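Local coordinates for protein peroxinectin A (Dictyostelium discoideum, PDB 6ERC) that uses hydrogen peroxide to oxidise phenolic donors, and also iodide and thiocyanate, at a haem group, at residues A[53-58]-A[424-429]; A[93-98]-A[380-385]; A[102-107]-A[364-369]. All coordinates share one frame; numbering follows the deposited sequence.

How the contacts relate
The three contacts pair early with late segments of the animal haem peroxidase fold in concentric order: 53-58, 93-98 and 102-107 meet 424-429, 380-385 and 364-369, so contact 1 is the outermost pair in sequence and contact 3 the innermost. Their centres lie about 14 Å (contacts 1 and 2), 18 Å (1 and 3) and 12 Å (2 and 3) apart, on one side of the chain's centre. Phe56 of helix 48-56 packs on Ala380 and Leu384 of helix 379-390, and Arg365 bridges to Asp57. Val97, just past strand 91-96, touches Phe104. This connected side of the molecule reaches the haem directly through Arg382 and Leu364.

Contact 1: residues A[53-58]-A[424-429]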
loop_
_atom_site.group_PDB
_atom_site.type_symbol
_atom_site.label_atom_id
_atom_site.label_comp_id
_atom_site.label_asym_id
_atom_site.label_seq_id
_atom_site.Cartn_x
_atom_site.Cartn_y
_atom_site.Cartn_z
ATOM N N ASN A 53 6.893 -9.692 19.282
ATOM C CA ASN A 53 6.259 -10.558 20.269
ATOM C C ASN A 53 5.718 -9.758 21.448
ATOM O O ASN A 53 4.650 -10.077 21.982
ATOM C CB ASN A 53 7.252 -11.615 20.754
ATOM C CG ASN A 53 7.565 -12.648 19.692
ATOM O OD1 ASN A 53 6.678 -13.097 18.965
ATOM N ND2 ASN A 53 8.832 -13.029 19.591
ATOM N N ILE A 54 6.435 -8.714 21.867
ATOM C CA ILE A 54 6.035 -7.980 23.063
ATOM C C ILE A 54 4.815 -7.114 22.777
ATOM O O ILE A 54 3.844 -7.111 23.543
ATOM C CB ILE A 54 7.210 -7.137 23.597
ATOM C CG1 ILE A 54 8.314 -8.048 24.148
ATOM C CG2 ILE A 54 6.741 -6.176 24.692
ATOM C CD1 ILE A 54 9.645 -7.353 24.348
ATOM N N ILE A 55 4.846 -6.365 21.683
ATOM C CA ILE A 55 3.837 -5.348 21.402
ATOM C C ILE A 55 2.758 -5.858 20.453
ATOM O O ILE A 55 1.567 -5.736 20.737
ATOM C CB ILE A 55 4.514 -4.074 20.848
ATOM C CG1 ILE A 55 5.199 -3.323 21.992
ATOM C CG2 ILE A 55 3.499 -3.175 20.142
ATOM C CD1 ILE A 55 6.045 -2.157 21.550
ATOM N N PHE A 56 3.155 -6.424 19.315
ATOM C CA PHE A 56 2.207 -6.683 18.239
ATOM C C PHE A 56 1.397 -7.961 18.419
ATOM O O PHE A 56 0.433 -8.161 17.674
ATOM C CB PHE A 56 2.949 -6.727 16.900
ATOM C CG PHE A 56 3.414 -5.380 16.431
ATOM C CD1 PHE A 56 2.611 -4.599 15.617
ATOM C CD2 PHE A 56 4.648 -4.885 16.816
ATOM C CE1 PHE A 56 3.031 -3.356 15.191
ATOM C CE2 PHE A 56 5.073 -3.640 16.390
ATOM C CZ PHE A 56 4.262 -2.876 15.576
ATOM N N ASP A 57 1.739 -8.815 19.381
ATOM C CA ASP A 57 1.027 -10.078 19.529
ATOM C C ASP A 57 -0.462 -9.834 19.727
ATOM O O ASP A 57 -0.868 -8.978 20.518
ATOM C CB ASP A 57 1.582 -10.874 20.706
ATOM C CG ASP A 57 0.972 -12.259 20.803
ATOM O OD1 ASP A 57 1.067 -13.012 19.809
ATOM O OD2 ASP A 57 0.397 -12.594 21.863
ATOM N N GLN A 58 -1.275 -10.598 19.003
ATOM C CA GLN A 58 -2.724 -10.491 19.075
ATOM C C GLN A 58 -3.306 -11.876 19.306
ATOM O O GLN A 58 -2.925 -12.834 18.627
ATOM C CB GLN A 58 -3.292 -9.875 17.795
ATOM C CG GLN A 58 -4.753 -9.483 17.892
ATOM C CD GLN A 58 -5.192 -8.616 16.731
ATOM O OE1 GLN A 58 -4.366 -8.145 15.950
ATOM N NE2 GLN A 58 -6.498 -8.398 16.611
ATOM N N LYS A 424 6.174 -0.150 28.235
ATOM C CA LYS A 424 7.168 -0.240 29.301
ATOM C C LYS A 424 8.016 -1.495 29.152
ATOM O O LYS A 424 9.231 -1.465 29.379
ATOM C CB LYS A 424 6.484 -0.237 30.669
ATOM C CG LYS A 424 5.798 1.066 31.043
ATOM C CD LYS A 424 5.004 0.907 32.335
ATOM C CE LYS A 424 4.071 2.085 32.573
ATOM N NZ LYS A 424 3.303 1.941 33.843
ATOM N N ASN A 425 7.389 -2.611 28.778
ATOM C CA ASN A 425 8.116 -3.865 28.624
ATOM C C ASN A 425 9.057 -3.819 27.424
ATOM O O ASN A 425 10.163 -4.370 27.474
ATOM C CB ASN A 425 7.123 -5.020 28.483
ATOM C CG ASN A 425 7.784 -6.384 28.583
ATOM O OD1 ASN A 425 9.011 -6.502 28.554
ATOM N ND2 ASN A 425 6.967 -7.428 28.693
ATOM N N ALA A 426 8.638 -3.168 26.336
ATOM C CA ALA A 426 9.444 -3.149 25.119
ATOM C C ALA A 426 10.546 -2.099 25.183
ATOM O O ALA A 426 11.668 -2.347 24.727
ATOM C CB ALA A 426 8.551 -2.896 23.901
ATOM N N TYR A 427 10.247 -0.926 25.733
ATOM C CA TYR A 427 11.195 0.174 25.802
ATOM C C TYR A 427 11.351 0.634 27.244
ATOM O O TYR A 427 10.413 0.555 28.043
ATOM C CB TYR A 427 10.740 1.353 24.937
ATOM C CG TYR A 427 10.386 0.970 23.522
ATOM C CD1 TYR A 427 11.363 0.884 22.542
ATOM C CD2 TYR A 427 9.076 0.700 23.166
ATOM C CE1 TYR A 427 11.045 0.536 21.246
ATOM C CE2 TYR A 427 8.745 0.352 21.874
ATOM C CZ TYR A 427 9.732 0.272 20.918
ATOM O OH TYR A 427 9.407 -0.075 19.630
ATOM N N LYS A 428 12.547 1.121 27.572
ATOM C CA LYS A 428 12.793 1.661 28.901
ATOM C C LYS A 428 12.496 3.150 28.993
ATOM O O LYS A 428 12.291 3.660 30.099
ATOM C CB LYS A 428 14.245 1.393 29.322
ATOM C CG LYS A 428 15.292 2.152 28.526
ATOM C CD LYS A 428 16.685 1.594 28.792
ATOM C CE LYS A 428 17.767 2.425 28.112
ATOM N NZ LYS A 428 17.940 3.761 28.753
ATOM N N SER A 429 12.451 3.850 27.862
ATOM C CA SER A 429 12.117 5.266 27.834
ATOM C C SER A 429 11.167 5.541 26.678
ATOM O O SER A 429 11.152 4.814 25.682
ATOM C CB SER A 429 13.372 6.136 27.693
ATOM O OG SER A 429 13.030 7.504 27.558
#
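Ile55 and Tyr427 meet with their side chains crossing at about a right angle, and Ala426 fills the corner beside them. The reaching atom is CD1 of Ile55: it comes within 3.7 Å of CE2 of the Tyr427 ring, approaching obliquely, and within 3.5 Å of CB of Ala426. The extended end of Ile55 (chi2 173°) puts this methyl at the front of the side chain, with CG1 also close to the alanine behind it. One residue earlier, Ile54 presents its other branch. Its CG2 rests 3.8 Å from Ala426 CB, while the same methyl lies 4.0 Å from CB of the exposed Asn425. Ala426 CB is thus met by two isoleucine methyl groups, where the end of helix 417-426 meets the end of helix 48-56. Tyr427, the first residue to leave helical geometry, brings the CE2 side of its ring up to Ile55 and sends its hydroxyl to Asp434 by a hydrogen bond. Nearby, Arg422 hydrogen-bonds the carbonyl oxygens of Ile55 and Asp57, a polar tie from helix 417-426 to the end of helix 48-56 and the loop after it. No hydrogen bond joins 53-58 to 424-429 directly, so the contact between them is essentially apolar, made largely by methyl groups.

Contact 2: residues A[93-98]-A[380-385]; sequences WPIKVP and ASRNLQ. With HEM (protoporphyrin IX containing Fe), chain F.
Trp93 lays one face of its indole over the side-chain amide of Gln385, whose NE2 stands 3.2 Å above the centre of the ring system. The pair joins strand 91-96, an edge strand of a four-stranded antiparallel sheet in this animal haem peroxidase fold, to helix 379-390 beside the haem. The amide is tilted rather than laid flat, its plane 47° from that of the indole, so the nitrogen end meets CD2 of Trp93 at 3.3 Å while OE1 passes over the CZ2 and CH2 side. OE1 is hydrogen-bonded to Ser48, which helps to hold the rotation of the amide; NE2 is also close to Trp93 O, but the angle is too poor for a bond. The indole also stacks with the ring of Phe40. An alanine in place of Trp93 would probably leave the Gln385 amide without the ring beneath NE2 and Phe40 without its stacking mate.

Ile95 carries the apolar half. It and Gln385 lie alongside, running in opposite senses, with CD1 of Ile95 3.6 Å from CG of Gln385. The bend at chi2 of Gln385 (-77°) swings CD out of line with the chain, and it still lies 3.8 Å from Ile95 CG1. More loosely, CD1 of Ile95 is 4.2 Å from Ser381 CB and equally far from Arg382 CG. From there Arg382 leads to the haem: it bends at chi3 (75°), and its NE donates a hydrogen bond of 2.9 Å to propionate oxygen O2A.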
loop_
_atom_site.group_PDB
_atom_site.type_symbol
_atom_site.label_atom_id
_atom_site.label_comp_id
_atom_site.label_asym_id
_atom_site.label_seq_id
_atom_site.Cartn_x
_atom_site.Cartn_y
_atom_site.Cartn_z
ATOM N N TRP A 93 20.358 -8.031 5.875
ATOM C CA TRP A 93 20.371 -7.769 7.313
ATOM C C TRP A 93 19.311 -8.673 7.934
ATOM O O TRP A 93 18.192 -8.225 8.227
ATOM C CB TRP A 93 20.096 -6.301 7.632
ATOM C CG TRP A 93 19.954 -6.027 9.109
ATOM C CD1 TRP A 93 20.547 -6.711 10.133
ATOM C CD2 TRP A 93 19.156 -5.006 9.723
ATOM N NE1 TRP A 93 20.173 -6.176 11.340
ATOM C CE2 TRP A 93 19.320 -5.129 11.117
ATOM C CE3 TRP A 93 18.322 -4.000 9.228
ATOM C CZ2 TRP A 93 18.680 -4.282 12.022
ATOM C CZ3 TRP A 93 17.688 -3.162 10.128
ATOM C CH2 TRP A 93 17.870 -3.306 11.507
ATOM N N PRO A 94 19.626 -9.950 8.150
ATOM C CA PRO A 94 18.598 -10.899 8.592
ATOM C C PRO A 94 17.908 -10.457 9.874
ATOM O O PRO A 94 18.436 -9.673 10.667
ATOM C CB PRO A 94 19.384 -12.200 8.803
ATOM C CG PRO A 94 20.596 -12.054 7.944
ATOM C CD PRO A 94 20.936 -10.598 7.972
ATOM N N ILE A 95 16.699 -10.973 10.062
ATOM C CA ILE A 95 15.922 -10.723 11.270
ATOM C C ILE A 95 16.261 -11.806 12.281
ATOM O O ILE A 95 16.004 -12.991 12.042
ATOM C CB ILE A 95 14.416 -10.702 10.973
ATOM C CG1 ILE A 95 14.132 -9.712 9.847
ATOM C CG2 ILE A 95 13.632 -10.369 12.241
ATOM C CD1 ILE A 95 12.657 -9.430 9.591
ATOM N N LYS A 96 16.835 -11.401 13.409
ATOM C CA LYS A 96 17.222 -12.356 14.436
ATOM C C LYS A 96 15.992 -12.860 15.179
ATOM O O LYS A 96 15.113 -12.078 15.555
ATOM C CB LYS A 96 18.209 -11.712 15.410
ATOM C CG LYS A 96 19.600 -11.501 14.833
ATOM C CD LYS A 96 20.568 -10.969 15.882
ATOM C CE LYS A 96 21.990 -10.907 15.343
ATOM N NZ LYS A 96 22.928 -10.253 16.297
ATOM N N VAL A 97 15.925 -14.171 15.378
ATOM C CA VAL A 97 14.855 -14.809 16.134
ATOM C C VAL A 97 15.348 -15.013 17.565
ATOM O O VAL A 97 16.386 -15.667 17.753
ATOM C CB VAL A 97 14.437 -16.144 15.503
ATOM C CG1 VAL A 97 13.369 -16.834 16.349
ATOM C CG2 VAL A 97 13.939 -15.923 14.082
ATOM N N PRO A 98 14.665 -14.485 18.576
ATOM C CA PRO A 98 15.058 -14.785 19.956
ATOM C C PRO A 98 15.099 -16.287 20.201
ATOM O O PRO A 98 14.268 -17.040 19.694
ATOM C CB PRO A 98 13.968 -14.107 20.790
ATOM C CG PRO A 98 13.465 -13.013 19.927
ATOM C CD PRO A 98 13.557 -13.517 18.521
ATOM N N ALA A 380 5.053 -7.711 11.090
ATOM C CA ALA A 380 5.393 -6.736 12.119
ATOM C C ALA A 380 6.904 -6.561 12.220
ATOM O O ALA A 380 7.408 -5.433 12.261
ATOM C CB ALA A 380 4.808 -7.170 13.462
ATOM N N SER A 381 7.644 -7.672 12.251
ATOM C CA SER A 381 9.100 -7.590 12.316
ATOM C C SER A 381 9.672 -6.925 11.072
ATOM O O SER A 381 10.576 -6.085 11.168
ATOM C CB SER A 381 9.698 -8.986 12.493
ATOM O OG SER A 381 9.226 -9.597 13.679
ATOM N N ARG A 382 9.164 -7.289 9.892
ATOM C CA ARG A 382 9.653 -6.679 8.659
ATOM C C ARG A 382 9.482 -5.166 8.689
ATOM O O ARG A 382 10.348 -4.426 8.208
ATOM C CB ARG A 382 8.933 -7.279 7.452
ATOM C CG ARG A 382 9.340 -8.715 7.143
ATOM C CD ARG A 382 8.861 -9.167 5.766
ATOM N NE ARG A 382 9.649 -8.583 4.680
ATOM C CZ ARG A 382 10.839 -9.032 4.286
ATOM N NH1 ARG A 382 11.396 -10.075 4.891
ATOM N NH2 ARG A 382 11.480 -8.435 3.287
ATOM N N ASN A 383 8.379 -4.686 9.262
ATOM C CA ASN A 383 8.166 -3.246 9.351
ATOM C C ASN A 383 9.189 -2.599 10.275
ATOM O O ASN A 383 9.804 -1.586 9.923
ATOM C CB ASN A 383 6.743 -2.956 9.827
ATOM C CG ASN A 383 5.692 -3.449 8.849
ATOM O OD1 ASN A 383 5.901 -3.437 7.637
ATOM N ND2 ASN A 383 4.556 -3.888 9.373
ATOM N N LEU A 384 9.387 -3.172 11.466
ATOM C CA LEU A 384 10.390 -2.645 12.387
ATOM C C LEU A 384 11.766 -2.614 11.736
ATOM O O LEU A 384 12.484 -1.612 11.823
ATOM C CB LEU A 384 10.420 -3.482 13.665
ATOM C CG LEU A 384 9.489 -3.055 14.804
ATOM C CD1 LEU A 384 9.882 -1.691 15.358
ATOM C CD2 LEU A 384 8.039 -3.050 14.359
ATOM N N GLN A 385 12.149 -3.705 11.073
ATOM C CA GLN A 385 13.413 -3.719 10.343
ATOM C C GLN A 385 13.476 -2.580 9.335
ATOM O O GLN A 385 14.470 -1.847 9.271
ATOM C CB GLN A 385 13.590 -5.059 9.635
ATOM C CG GLN A 385 13.827 -6.213 10.569
ATOM C CD GLN A 385 15.245 -6.252 11.102
ATOM O OE1 GLN A 385 15.472 -6.109 12.302
ATOM N NE2 GLN A 385 16.207 -6.449 10.209
HETATM C CHA HEM F . 4.463 -3.017 2.544
HETATM C CHB HEM F . 2.009 -7.171 2.853
HETATM C CHC HEM F . -2.097 -4.667 3.586
HETATM C CHD HEM F . 0.416 -0.528 3.515
HETATM C C1A HEM F . 4.161 -4.353 2.627
HETATM C C2A HEM F . 5.115 -5.435 2.629
HETATM C C3A HEM F . 4.446 -6.587 2.717
HETATM C C4A HEM F . 3.037 -6.268 2.768
HETATM C CMA HEM F . 5.041 -8.012 2.749
HETATM C CAA HEM F . 6.639 -5.246 2.557
HETATM C CBA HEM F . 7.199 -5.679 3.905
HETATM C CGA HEM F . 8.535 -5.023 4.139
HETATM O O1A HEM F . 8.589 -3.770 4.231
HETATM O O2A HEM F . 9.550 -5.757 4.247
HETATM C C1B HEM F . 0.690 -6.845 3.056
HETATM C C2B HEM F . -0.391 -7.795 3.144
HETATM C C3B HEM F . -1.531 -7.111 3.342
HETATM C C4B HEM F . -1.200 -5.700 3.388
HETATM C CMB HEM F . -0.173 -9.316 3.011
HETATM C CAB HEM F . -2.977 -7.631 3.513
HETATM C CBB HEM F . -3.287 -8.931 3.557
HETATM C C1C HEM F . -1.784 -3.327 3.642
HETATM C C2C HEM F . -2.712 -2.232 3.865
HETATM C C3C HEM F . -2.008 -1.079 3.843
HETATM C C4C HEM F . -0.624 -1.427 3.605
HETATM C CMC HEM F . -4.220 -2.476 4.086
HETATM C CAC HEM F . -2.417 0.407 4.017
HETATM C CBC HEM F . -3.655 0.860 4.225
HETATM C C1D HEM F . 1.717 -0.839 3.203
HETATM C C2D HEM F . 2.778 0.110 2.953
HETATM C C3D HEM F . 3.890 -0.585 2.697
HETATM C C4D HEM F . 3.574 -1.990 2.756
HETATM C CMD HEM F . 2.621 1.643 3.014
HETATM C CAD HEM F . 5.285 -0.036 2.350
HETATM C CBD HEM F . 5.217 0.335 0.872
HETATM C CGD HEM F . 6.543 0.102 0.188
HETATM O O1D HEM F . 6.796 -1.053 -0.241
HETATM O O2D HEM F . 7.349 1.057 0.058
HETATM N NA HEM F . 2.899 -4.898 2.712
HETATM N NB HEM F . 0.165 -5.577 3.209
HETATM N NC HEM F . -0.521 -2.796 3.486
HETATM N ND HEM F . 2.238 -2.110 3.073
HETATM FE FE HEM F . 1.205 -3.817 3.085
#

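Contact 3: residues A[102-107]-A[364-369]; sequences QYFDPA and LRNFLF
Tyr103 and Asn366 stack flat against each other, the phenol ring and the side-chain amide only 2° from parallel. Asn366 CG sits 3.4 Å above the centre of the ring; OD1 lies near Tyr103 CG, and ND2 near the hydroxyl end, 3.5 Å from CZ. A chi1 of -67° sets Asn366 CG beside its own backbone N and over the ring centre. Arg49 hydrogen-bonds OD1, but OD1 also faces the carbonyl oxygen of Arg365 and ND2 faces Arg365 NH2, so which end of the amide is which remains doubtful.

A second close point lies at Leu368, whose CD2 methyl is 3.4 Å from CE1 of Phe104 and also touches the carbonyl oxygen of Tyr103. The loop bearing both aromatic residues is tied off by the Cys100-Cys108 disulfide and joins strands 91-96 and 113-124 of the animal haem peroxidase fold. Its partner is the chain that leaves helix 362-365, with Asn366 the first residue to depart from helical geometry.

Away from Leu368 the fit round the ring of buried Phe104 is slacker. There the carbonyl oxygen of Phe367 lies near the ring plane, 3.9 Å from CZ, and that of Arg365 is farther off, 4.5 Å from CE2. The solvent-accessible part is formed by Tyr103, Asn366 and Leu368, each partly exposed. Arg365, by contrast, is buried, and its guanidinium forms a salt bridge with Asp57 and hydrogen bonds with Asn53 and Ser52.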
loop_
_atom_site.group_PDB
_atom_site.type_symbol
_atom_site.label_atom_id
_atom_site.label_comp_id
_atom_site.label_asym_id
_atom_site.label_seq_id
_atom_site.Cartn_x
_atom_site.Cartn_y
_atom_site.Cartn_z
ATOM N N GLN A 102 8.665 -19.671 20.048
ATOM C CA GLN A 102 7.733 -20.764 19.792
ATOM C C GLN A 102 7.329 -20.860 18.326
ATOM O O GLN A 102 6.932 -21.940 17.878
ATOM C CB GLN A 102 6.484 -20.602 20.661
ATOM C CG GLN A 102 6.758 -20.601 22.157
ATOM C CD GLN A 102 7.432 -21.875 22.626
ATOM O OE1 GLN A 102 7.144 -22.959 22.126
ATOM N NE2 GLN A 102 8.342 -21.747 23.587
ATOM N N TYR A 103 7.422 -19.768 17.568
ATOM C CA TYR A 103 7.009 -19.779 16.170
ATOM C C TYR A 103 8.161 -19.989 15.198
ATOM O O TYR A 103 7.923 -20.464 14.082
ATOM C CB TYR A 103 6.292 -18.468 15.815
ATOM C CG TYR A 103 5.032 -18.236 16.619
ATOM C CD1 TYR A 103 5.078 -17.596 17.852
ATOM C CD2 TYR A 103 3.799 -18.665 16.149
ATOM C CE1 TYR A 103 3.928 -17.387 18.590
ATOM C CE2 TYR A 103 2.647 -18.460 16.879
ATOM C CZ TYR A 103 2.717 -17.822 18.098
ATOM O OH TYR A 103 1.569 -17.619 18.826
ATOM N N PHE A 104 9.396 -19.657 15.586
ATOM C CA PHE A 104 10.518 -19.752 14.662
ATOM C C PHE A 104 11.765 -20.376 15.281
ATOM O O PHE A 104 12.814 -20.397 14.623
ATOM C CB PHE A 104 10.862 -18.363 14.108
ATOM C CG PHE A 104 9.728 -17.707 13.371
ATOM C CD1 PHE A 104 9.357 -18.147 12.111
ATOM C CD2 PHE A 104 9.036 -16.649 13.937
ATOM C CE1 PHE A 104 8.315 -17.544 11.429
ATOM C CE2 PHE A 104 7.991 -16.044 13.260
ATOM C CZ PHE A 104 7.631 -16.492 12.003
ATOM N N ASP A 105 11.696 -20.887 16.512
ATOM C CA ASP A 105 12.858 -21.520 17.124
ATOM C C ASP A 105 12.455 -22.300 18.370
ATOM O O ASP A 105 12.997 -22.061 19.458
ATOM C CB ASP A 105 13.913 -20.471 17.475
ATOM C CG ASP A 105 15.202 -21.089 17.980
ATOM O OD1 ASP A 105 15.500 -22.238 17.593
ATOM O OD2 ASP A 105 15.906 -20.435 18.778
ATOM N N PRO A 106 11.518 -23.243 18.259
ATOM C CA PRO A 106 11.095 -23.982 19.457
ATOM C C PRO A 106 12.182 -24.874 20.027
ATOM O O PRO A 106 12.178 -25.138 21.236
ATOM C CB PRO A 106 9.893 -24.795 18.957
ATOM C CG PRO A 106 10.136 -24.956 17.496
ATOM C CD PRO A 106 10.813 -23.696 17.048
ATOM N N ALA A 107 13.112 -25.346 19.198
ATOM C CA ALA A 107 14.214 -26.175 19.667
ATOM C C ALA A 107 15.292 -25.374 20.381
ATOM O O ALA A 107 16.289 -25.959 20.815
ATOM C CB ALA A 107 14.842 -26.934 18.496
ATOM N N LEU A 364 -0.522 -12.542 9.701
ATOM C CA LEU A 364 0.553 -11.695 9.204
ATOM C C LEU A 364 1.795 -11.758 10.086
ATOM O O LEU A 364 2.920 -11.740 9.574
ATOM C CB LEU A 364 0.072 -10.244 9.109
ATOM C CG LEU A 364 -1.101 -9.961 8.166
ATOM C CD1 LEU A 364 -1.795 -8.671 8.560
ATOM C CD2 LEU A 364 -0.623 -9.883 6.729
ATOM N N ARG A 365 1.615 -11.834 11.407
ATOM C CA ARG A 365 2.749 -11.749 12.319
ATOM C C ARG A 365 3.441 -13.091 12.515
ATOM O O ARG A 365 4.643 -13.124 12.795
ATOM C CB ARG A 365 2.290 -11.198 13.671
ATOM C CG ARG A 365 3.403 -10.556 14.482
ATOM C CD ARG A 365 2.914 -10.079 15.841
ATOM N NE ARG A 365 2.603 -11.189 16.738
ATOM C CZ ARG A 365 3.509 -11.881 17.424
ATOM N NH1 ARG A 365 4.800 -11.592 17.319
ATOM N NH2 ARG A 365 3.125 -12.871 18.218
ATOM N N ASN A 366 2.717 -14.197 12.371
ATOM C CA ASN A 366 3.266 -15.533 12.589
ATOM C C ASN A 366 2.912 -16.454 11.429
ATOM O O ASN A 366 2.343 -17.532 11.609
ATOM C CB ASN A 366 2.760 -16.122 13.904
ATOM C CG ASN A 366 3.277 -15.377 15.119
ATOM O OD1 ASN A 366 4.474 -15.104 15.237
ATOM N ND2 ASN A 366 2.373 -15.040 16.032
ATOM N N PHE A 367 3.252 -16.038 10.212
ATOM C CA PHE A 367 3.047 -16.881 9.042
ATOM C C PHE A 367 4.209 -17.857 8.899
ATOM O O PHE A 367 5.376 -17.454 8.933
ATOM C CB PHE A 367 2.917 -16.035 7.775
ATOM C CG PHE A 367 2.821 -16.853 6.521
ATOM C CD1 PHE A 367 1.621 -17.432 6.148
ATOM C CD2 PHE A 367 3.936 -17.062 5.723
ATOM C CE1 PHE A 367 1.529 -18.194 5.000
ATOM C CE2 PHE A 367 3.849 -17.825 4.573
ATOM C CZ PHE A 367 2.646 -18.391 4.212
ATOM N N LEU A 368 3.889 -19.137 8.728
ATOM C CA LEU A 368 4.892 -20.191 8.649
ATOM C C LEU A 368 4.859 -20.850 7.280
ATOM O O LEU A 368 3.794 -20.994 6.671
ATOM C CB LEU A 368 4.667 -21.256 9.731
ATOM C CG LEU A 368 4.834 -20.809 11.182
ATOM C CD1 LEU A 368 4.560 -21.975 12.114
ATOM C CD2 LEU A 368 6.225 -20.248 11.427
ATOM N N PHE A 369 6.040 -21.244 6.799
ATOM C CA PHE A 369 6.109 -22.064 5.596
ATOM C C PHE A 369 5.671 -23.491 5.892
ATOM O O PHE A 369 5.020 -24.134 5.059
ATOM C CB PHE A 369 7.530 -22.054 5.024
ATOM C CG PHE A 369 8.025 -20.688 4.615
ATOM C CD1 PHE A 369 7.138 -19.673 4.279
ATOM C CD2 PHE A 369 9.386 -20.425 4.560
ATOM C CE1 PHE A 369 7.602 -18.423 3.902
ATOM C CE2 PHE A 369 9.853 -19.179 4.183
ATOM C CZ PHE A 369 8.959 -18.177 3.854
#